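Local coordinates for multicopper oxidase type 1 (Nitrosomonas europaea, PDB 3G5W), which binds copper and probably acts as a two-domain, laccase-like multicopper oxidase, at residues R13-F25 against D145-G157. Numbering follows the deposited sequence.
Sequences RIVLVGKRDFHTF and DWVSSWANKPGEG
Phe22 is packed on both faces by residues of 145-157, a compact example of an aromatic ring joining two cupredoxin-type domains. Ala151 CA sits over one face, 3.5 Å from the Phe22 ring centroid, as a CH-pi contact; from the opposite side Trp146 presents the edge of its six-membered ring, the planes at 62° in an edge-to-face pair. The indole in turn receives Leu16 on a face, CD1 lying 3.8 Å from the centroid of the five-membered ring. Were Phe22 an alanine, the space between Trp146 and Ala151 would probably be left unfilled and the indole edge would lose its aromatic partner. Farther along, Pro154 CG rests over the His23 ring and Pro154 CB meets the rim of Phe25.

Polar bonds flank this apolar layer. His23 N donates to Ala151 O (2.9 Å), while Arg13 NH1 donates to Asn152 OD1 (2.8 Å), the oxygen lying close to the arginine's guanidinium plane; a bend at chi3 (-43°) helps bring that end round to Asp21 and Asn152. Asp21 joins Arg13 and Arg20 in a salt-bridge network, and Asn152 ND2 adds a weak bond to Asp21 OD1. A water links Arg20 NH2 to Ser148 OG, which also bonds Asp165.

The hairpin of strands 2-15 and 20-27 thus packs against the chain leaving strand 137-146, Phe25 lying beside copper ligands His56 and Met117, and Met114 of helix 108-114 touching Phe22.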
ATOM      1  N   ARG A  13      11.642   5.354  29.480  1.00 22.47           N
ATOM      2  CA  ARG A  13      10.205   5.102  29.544  1.00 23.13           C
ATOM      3  C   ARG A  13       9.448   6.262  28.900  1.00 22.29           C
ATOM      4  O   ARG A  13       9.670   7.417  29.247  1.00 22.44           O
ATOM      5  CB  ARG A  13       9.756   4.904  30.995  1.00 22.99           C
ATOM      6  CG  ARG A  13       8.280   4.580  31.162  1.00 23.98           C
ATOM      7  CD  ARG A  13       7.966   3.980  32.541  1.00 25.99           C
ATOM      8  NE  ARG A  13       8.940   2.967  32.980  1.00 32.88           N
ATOM      9  CZ  ARG A  13       9.048   1.730  32.487  1.00 33.91           C
ATOM     10  NH1 ARG A  13       8.261   1.314  31.504  1.00 35.61           N
ATOM     11  NH2 ARG A  13       9.968   0.906  32.974  1.00 34.88           N
ATOM     12  N   ILE A  14       8.578   5.943  27.946  1.00 21.81           N
ATOM     13  CA  ILE A  14       7.667   6.934  27.356  1.00 21.68           C
ATOM     14  C   ILE A  14       6.223   6.479  27.557  1.00 21.45           C
ATOM     15  O   ILE A  14       5.975   5.312  27.861  1.00 21.44           O
ATOM     16  CB  ILE A  14       7.952   7.205  25.841  1.00 21.67           C
ATOM     17  CG1 ILE A  14       7.638   5.976  24.971  1.00 21.35           C
ATOM     18  CG2 ILE A  14       9.393   7.712  25.628  1.00 21.26           C
ATOM     19  CD1 ILE A  14       7.609   6.269  23.454  1.00 21.57           C
ATOM     20  N   VAL A  15       5.287   7.409  27.409  1.00 21.19           N
ATOM     21  CA  VAL A  15       3.862   7.119  27.526  1.00 21.19           C
ATOM     22  C   VAL A  15       3.177   7.507  26.216  1.00 20.96           C
ATOM     23  O   VAL A  15       3.233   8.665  25.798  1.00 21.03           O
ATOM     24  CB  VAL A  15       3.218   7.886  28.716  1.00 21.13           C
ATOM     25  CG1 VAL A  15       1.712   7.654  28.753  1.00 21.74           C
ATOM     26  CG2 VAL A  15       3.861   7.469  30.045  1.00 21.71           C
ATOM     27  N   LEU A  16       2.547   6.535  25.563  1.00 20.62           N
ATOM     28  CA  LEU A  16       1.895   6.782  24.275  1.00 20.70           C
ATOM     29  C   LEU A  16       0.592   7.564  24.458  1.00 20.78           C
ATOM     30  O   LEU A  16       0.393   8.615  23.844  1.00 20.77           O
ATOM     31  CB  LEU A  16       1.644   5.463  23.532  1.00 19.94           C
ATOM     32  CG  LEU A  16       2.823   4.510  23.286  1.00 20.35           C
ATOM     33  CD1 LEU A  16       2.370   3.329  22.428  1.00 18.75           C
ATOM     34  CD2 LEU A  16       4.017   5.220  22.634  1.00 18.64           C
ATOM     35  N   VAL A  17      -0.284   7.029  25.303  1.00 20.95           N
ATOM     36  CA  VAL A  17      -1.563   7.640  25.667  1.00 21.83           C
ATOM     37  C   VAL A  17      -1.960   7.087  27.015  1.00 21.94           C
ATOM     38  O   VAL A  17      -1.574   5.973  27.357  1.00 21.51           O
ATOM     39  CB  VAL A  17      -2.752   7.226  24.764  1.00 21.72           C
ATOM     40  CG1 VAL A  17      -3.452   8.434  24.156  1.00 22.45           C
ATOM     41  CG2 VAL A  17      -2.390   6.118  23.781  1.00 23.38           C
ATOM     42  N   GLY A  18      -2.770   7.849  27.750  1.00 22.69           N
ATOM     43  CA  GLY A  18      -3.316   7.397  29.029  1.00 23.71           C
ATOM     44  C   GLY A  18      -2.250   6.757  29.892  1.00 24.55           C
ATOM     45  O   GLY A  18      -1.232   7.384  30.199  1.00 24.38           O
ATOM     46  N   LYS A  19      -2.479   5.495  30.254  1.00 25.38           N
ATOM     47  CA  LYS A  19      -1.551   4.728  31.084  1.00 26.27           C
ATOM     48  C   LYS A  19      -0.678   3.757  30.277  1.00 25.98           C
ATOM     49  O   LYS A  19       0.076   2.959  30.851  1.00 25.76           O
ATOM     50  CB  LYS A  19      -2.327   3.982  32.184  1.00 26.39           C
ATOM     51  CG  LYS A  19      -2.817   4.896  33.299  1.00 27.77           C
ATOM     52  CD  LYS A  19      -3.826   4.213  34.215  1.00 28.60           C
ATOM     53  CE  LYS A  19      -4.146   5.122  35.407  1.00 32.70           C
ATOM     54  NZ  LYS A  19      -5.488   4.831  35.999  1.00 35.02           N
ATOM     55  N   ARG A  20      -0.766   3.833  28.948  1.00 25.63           N
ATOM     56  CA  ARG A  20       0.030   2.964  28.087  1.00 25.37           C
ATOM     57  C   ARG A  20       1.472   3.462  27.943  1.00 25.21           C
ATOM     58  O   ARG A  20       1.762   4.361  27.138  1.00 24.97           O
ATOM     59  CB  ARG A  20      -0.662   2.758  26.723  1.00 25.71           C
ATOM     60  CG  ARG A  20       0.135   1.999  25.657  1.00 26.29           C
ATOM     61  CD  ARG A  20       1.079   0.937  26.225  1.00 29.11           C
ATOM     62  NE  ARG A  20       0.375  -0.157  26.866  1.00 30.24           N
ATOM     63  CZ  ARG A  20       0.863  -0.912  27.847  1.00 30.16           C
ATOM     64  NH1 ARG A  20       2.073  -0.701  28.353  1.00 30.01           N
ATOM     65  NH2 ARG A  20       0.115  -1.882  28.333  1.00 29.74           N
ATOM     66  N   ASP A  21       2.366   2.870  28.734  1.00 24.55           N
ATOM     67  CA  ASP A  21       3.783   3.198  28.674  1.00 24.48           C
ATOM     68  C   ASP A  21       4.545   2.207  27.794  1.00 23.77           C
ATOM     69  O   ASP A  21       4.019   1.150  27.441  1.00 23.25           O
ATOM     70  CB  ASP A  21       4.396   3.311  30.083  1.00 24.78           C
ATOM     71  CG  ASP A  21       4.529   1.965  30.796  1.00 26.77           C
ATOM     72  OD1 ASP A  21       3.883   0.974  30.395  1.00 28.75           O
ATOM     73  OD2 ASP A  21       5.286   1.905  31.788  1.00 29.50           O
ATOM     74  N   PHE A  22       5.771   2.568  27.421  1.00 22.96           N
ATOM     75  CA  PHE A  22       6.608   1.694  26.609  1.00 22.50           C
ATOM     76  C   PHE A  22       8.077   1.857  26.980  1.00 22.14           C
ATOM     77  O   PHE A  22       8.520   2.962  27.272  1.00 21.82           O
ATOM     78  CB  PHE A  22       6.407   2.000  25.119  1.00 22.32           C
ATOM     79  CG  PHE A  22       6.084   0.786  24.293  1.00 22.16           C
ATOM     80  CD1 PHE A  22       7.101  -0.003  23.760  1.00 22.77           C
ATOM     81  CD2 PHE A  22       4.765   0.422  24.064  1.00 22.46           C
ATOM     82  CE1 PHE A  22       6.797  -1.135  23.000  1.00 22.04           C
ATOM     83  CE2 PHE A  22       4.453  -0.701  23.306  1.00 21.80           C
ATOM     84  CZ  PHE A  22       5.475  -1.482  22.777  1.00 21.35           C
ATOM     85  N   HIS A  23       8.816   0.750  26.959  1.00 21.87           N
ATOM     86  CA  HIS A  23      10.258   0.747  27.171  1.00 21.59           C
ATOM     87  C   HIS A  23      10.938   1.017  25.824  1.00 21.08           C
ATOM     88  O   HIS A  23      10.698   0.304  24.845  1.00 21.38           O
ATOM     89  CB  HIS A  23      10.692  -0.611  27.736  1.00 21.66           C
ATOM     90  CG  HIS A  23      12.115  -0.666  28.202  1.00 22.88           C
ATOM     91  ND1 HIS A  23      13.177  -0.230  27.436  1.00 24.12           N
ATOM     92  CD2 HIS A  23      12.654  -1.149  29.346  1.00 22.99           C
ATOM     93  CE1 HIS A  23      14.304  -0.424  28.099  1.00 23.95           C
ATOM     94  NE2 HIS A  23      14.013  -0.975  29.262  1.00 23.69           N
ATOM     95  N   THR A  24      11.767   2.055  25.775  1.00 20.32           N
ATOM     96  CA  THR A  24      12.433   2.457  24.540  1.00 20.02           C
ATOM     97  C   THR A  24      13.941   2.579  24.719  1.00 19.73           C
ATOM     98  O   THR A  24      14.436   2.781  25.838  1.00 19.62           O
ATOM     99  CB  THR A  24      11.886   3.808  23.993  1.00 20.03           C
ATOM    100  OG1 THR A  24      12.157   4.863  24.929  1.00 20.53           O
ATOM    101  CG2 THR A  24      10.388   3.732  23.713  1.00 19.95           C
ATOM    102  N   PHE A  25      14.662   2.456  23.605  1.00 19.65           N
ATOM    103  CA  PHE A  25      16.093   2.731  23.553  1.00 19.56           C
ATOM    104  C   PHE A  25      16.249   4.050  22.811  1.00 19.63           C
ATOM    105  O   PHE A  25      16.442   4.080  21.595  1.00 19.86           O
ATOM    106  CB  PHE A  25      16.860   1.604  22.837  1.00 19.68           C
ATOM    107  CG  PHE A  25      16.435   0.211  23.241  1.00 20.10           C
ATOM    108  CD1 PHE A  25      16.246  -0.121  24.578  1.00 20.80           C
ATOM    109  CD2 PHE A  25      16.244  -0.776  22.279  1.00 20.96           C
ATOM    110  CE1 PHE A  25      15.855  -1.406  24.949  1.00 21.14           C
ATOM    111  CE2 PHE A  25      15.856  -2.073  22.647  1.00 20.83           C
ATOM    112  CZ  PHE A  25      15.657  -2.379  23.981  1.00 20.81           C
ATOM    113  N   ASP A 145       3.669   2.259  14.632  1.00 17.69           N
ATOM    114  CA  ASP A 145       2.714   1.224  15.041  1.00 17.94           C
ATOM    115  C   ASP A 145       3.349   0.367  16.145  1.00 18.07           C
ATOM    116  O   ASP A 145       4.502  -0.055  16.020  1.00 18.07           O
ATOM    117  CB  ASP A 145       2.348   0.368  13.826  1.00 18.03           C
ATOM    118  CG  ASP A 145       2.107   1.214  12.581  1.00 18.66           C
ATOM    119  OD1 ASP A 145       1.079   1.906  12.537  1.00 18.67           O
ATOM    120  OD2 ASP A 145       2.952   1.204  11.662  1.00 19.93           O
ATOM    121  N   TRP A 146       2.605   0.128  17.226  1.00 17.68           N
ATOM    122  CA  TRP A 146       3.181  -0.484  18.427  1.00 17.83           C
ATOM    123  C   TRP A 146       2.444  -1.757  18.824  1.00 17.96           C
ATOM    124  O   TRP A 146       1.238  -1.861  18.615  1.00 17.67           O
ATOM    125  CB  TRP A 146       3.159   0.497  19.609  1.00 17.48           C
ATOM    126  CG  TRP A 146       3.765   1.857  19.332  1.00 18.02           C
ATOM    127  CD1 TRP A 146       3.208   2.870  18.590  1.00 17.78           C
ATOM    128  CD2 TRP A 146       5.026   2.358  19.805  1.00 18.08           C
ATOM    129  NE1 TRP A 146       4.051   3.961  18.564  1.00 17.36           N
ATOM    130  CE2 TRP A 146       5.172   3.674  19.298  1.00 18.37           C
ATOM    131  CE3 TRP A 146       6.049   1.822  20.599  1.00 18.25           C
ATOM    132  CZ2 TRP A 146       6.295   4.466  19.571  1.00 17.57           C
ATOM    133  CZ3 TRP A 146       7.165   2.613  20.878  1.00 17.91           C
ATOM    134  CH2 TRP A 146       7.281   3.921  20.354  1.00 18.46           C
ATOM    135  N   VAL A 147       3.183  -2.707  19.404  1.00 18.19           N
ATOM    136  CA  VAL A 147       2.627  -3.959  19.934  1.00 18.67           C
ATOM    137  C   VAL A 147       2.763  -3.953  21.466  1.00 19.10           C
ATOM    138  O   VAL A 147       3.847  -4.209  21.997  1.00 19.04           O
ATOM    139  CB  VAL A 147       3.342  -5.200  19.338  1.00 18.65           C
ATOM    140  CG1 VAL A 147       2.739  -6.502  19.882  1.00 18.10           C
ATOM    141  CG2 VAL A 147       3.263  -5.195  17.800  1.00 18.82           C
ATOM    142  N   SER A 148       1.668  -3.658  22.170  1.00 20.04           N
ATOM    143  CA  SER A 148       1.724  -3.419  23.620  1.00 20.65           C
ATOM    144  C   SER A 148       2.131  -4.632  24.472  1.00 21.32           C
ATOM    145  O   SER A 148       2.609  -4.464  25.602  1.00 21.14           O
ATOM    146  CB  SER A 148       0.410  -2.823  24.141  1.00 20.66           C
ATOM    147  OG  SER A 148      -0.612  -3.799  24.187  1.00 20.89           O
ATOM    148  N   SER A 149       1.966  -5.839  23.931  1.00 21.52           N
ATOM    149  CA  SER A 149       2.374  -7.058  24.646  1.00 22.22           C
ATOM    150  C   SER A 149       3.879  -7.088  24.924  1.00 22.32           C
ATOM    151  O   SER A 149       4.328  -7.794  25.826  1.00 22.17           O
ATOM    152  CB  SER A 149       1.945  -8.314  23.890  1.00 22.13           C
ATOM    153  OG  SER A 149       2.736  -8.499  22.728  1.00 23.94           O
ATOM    154  N   TRP A 150       4.653  -6.307  24.167  1.00 22.21           N
ATOM    155  CA  TRP A 150       6.104  -6.233  24.371  1.00 22.35           C
ATOM    156  C   TRP A 150       6.563  -4.934  25.038  1.00 22.31           C
ATOM    157  O   TRP A 150       7.767  -4.691  25.158  1.00 22.13           O
ATOM    158  CB  TRP A 150       6.861  -6.432  23.049  1.00 22.84           C
ATOM    159  CG  TRP A 150       6.517  -7.715  22.337  1.00 23.18           C
ATOM    160  CD1 TRP A 150       5.839  -7.837  21.155  1.00 23.66           C
ATOM    161  CD2 TRP A 150       6.831  -9.051  22.760  1.00 23.16           C
ATOM    162  NE1 TRP A 150       5.712  -9.162  20.816  1.00 23.25           N
ATOM    163  CE2 TRP A 150       6.306  -9.930  21.785  1.00 23.31           C
ATOM    164  CE3 TRP A 150       7.500  -9.590  23.870  1.00 24.31           C
ATOM    165  CZ2 TRP A 150       6.431 -11.323  21.882  1.00 23.56           C
ATOM    166  CZ3 TRP A 150       7.628 -10.982  23.969  1.00 23.58           C
ATOM    167  CH2 TRP A 150       7.095 -11.830  22.975  1.00 23.60           C
ATOM    168  N   ALA A 151       5.606  -4.121  25.488  1.00 22.58           N
ATOM    169  CA  ALA A 151       5.890  -2.788  26.025  1.00 22.88           C
ATOM    170  C   ALA A 151       7.043  -2.804  27.018  1.00 23.44           C
ATOM    171  O   ALA A 151       7.975  -2.009  26.912  1.00 23.19           O
ATOM    172  CB  ALA A 151       4.642  -2.184  26.663  1.00 22.73           C
ATOM    173  N   ASN A 152       6.985  -3.727  27.968  1.00 24.10           N
ATOM    174  CA  ASN A 152       7.991  -3.774  29.011  1.00 25.20           C
ATOM    175  C   ASN A 152       8.885  -5.006  28.946  1.00 25.12           C
ATOM    176  O   ASN A 152       9.344  -5.523  29.967  1.00 25.16           O
ATOM    177  CB  ASN A 152       7.330  -3.575  30.373  1.00 25.68           C
ATOM    178  CG  ASN A 152       6.868  -2.140  30.574  1.00 27.71           C
ATOM    179  OD1 ASN A 152       7.669  -1.200  30.491  1.00 31.66           O
ATOM    180  ND2 ASN A 152       5.579  -1.960  30.818  1.00 29.81           N
ATOM    181  N   LYS A 153       9.150  -5.448  27.721  1.00 25.03           N
ATOM    182  CA  LYS A 153      10.010  -6.600  27.480  1.00 25.49           C
ATOM    183  C   LYS A 153      11.128  -6.279  26.475  1.00 25.14           C
ATOM    184  O   LYS A 153      11.135  -6.821  25.365  1.00 25.32           O
ATOM    185  CB  LYS A 153       9.170  -7.803  27.031  1.00 25.05           C
ATOM    186  CG  LYS A 153       8.308  -8.402  28.151  1.00 26.08           C
ATOM    187  CD  LYS A 153       7.466  -9.568  27.661  1.00 26.63           C
ATOM    188  CE  LYS A 153       6.655 -10.177  28.802  1.00 28.34           C
ATOM    189  NZ  LYS A 153       7.527 -10.821  29.839  1.00 28.41           N
ATOM    190  N   PRO A 154      12.087  -5.412  26.870  1.00 25.51           N
ATOM    191  CA  PRO A 154      13.183  -5.012  25.979  1.00 25.60           C
ATOM    192  C   PRO A 154      14.009  -6.217  25.537  1.00 25.97           C
ATOM    193  O   PRO A 154      14.270  -7.113  26.340  1.00 25.90           O
ATOM    194  CB  PRO A 154      14.031  -4.079  26.858  1.00 25.60           C
ATOM    195  CG  PRO A 154      13.674  -4.440  28.253  1.00 25.85           C
ATOM    196  CD  PRO A 154      12.217  -4.770  28.190  1.00 25.23           C
ATOM    197  N   GLY A 155      14.395  -6.244  24.266  1.00 26.00           N
ATOM    198  CA  GLY A 155      15.115  -7.386  23.708  1.00 26.23           C
ATOM    199  C   GLY A 155      14.190  -8.445  23.134  1.00 26.37           C
ATOM    200  O   GLY A 155      14.651  -9.446  22.583  1.00 26.42           O
ATOM    201  N   GLU A 156      12.885  -8.226  23.268  1.00 26.21           N
ATOM    202  CA  GLU A 156      11.875  -9.137  22.731  1.00 26.53           C
ATOM    203  C   GLU A 156      10.864  -8.387  21.867  1.00 26.07           C
ATOM    204  O   GLU A 156      10.656  -7.190  22.051  1.00 26.15           O
ATOM    205  CB  GLU A 156      11.125  -9.841  23.868  1.00 26.43           C
ATOM    206  CG  GLU A 156      11.971 -10.731  24.753  1.00 27.21           C
ATOM    207  CD  GLU A 156      11.149 -11.387  25.847  1.00 27.88           C
ATOM    208  OE1 GLU A 156      11.260 -10.958  27.018  1.00 30.18           O
ATOM    209  OE2 GLU A 156      10.380 -12.322  25.531  1.00 31.07           O
ATOM    210  N   GLY A 157      10.228  -9.103  20.937  1.00 25.74           N
ATOM    211  CA  GLY A 157       9.138  -8.539  20.135  1.00 25.30           C
ATOM    212  C   GLY A 157       9.403  -8.450  18.643  1.00 24.86           C
ATOM    213  O   GLY A 157      10.534  -8.607  18.191  1.00 24.82           O
TER
HETATM  214  O   HOH W   1      -2.052  -2.475  26.694  1.00 36.75           O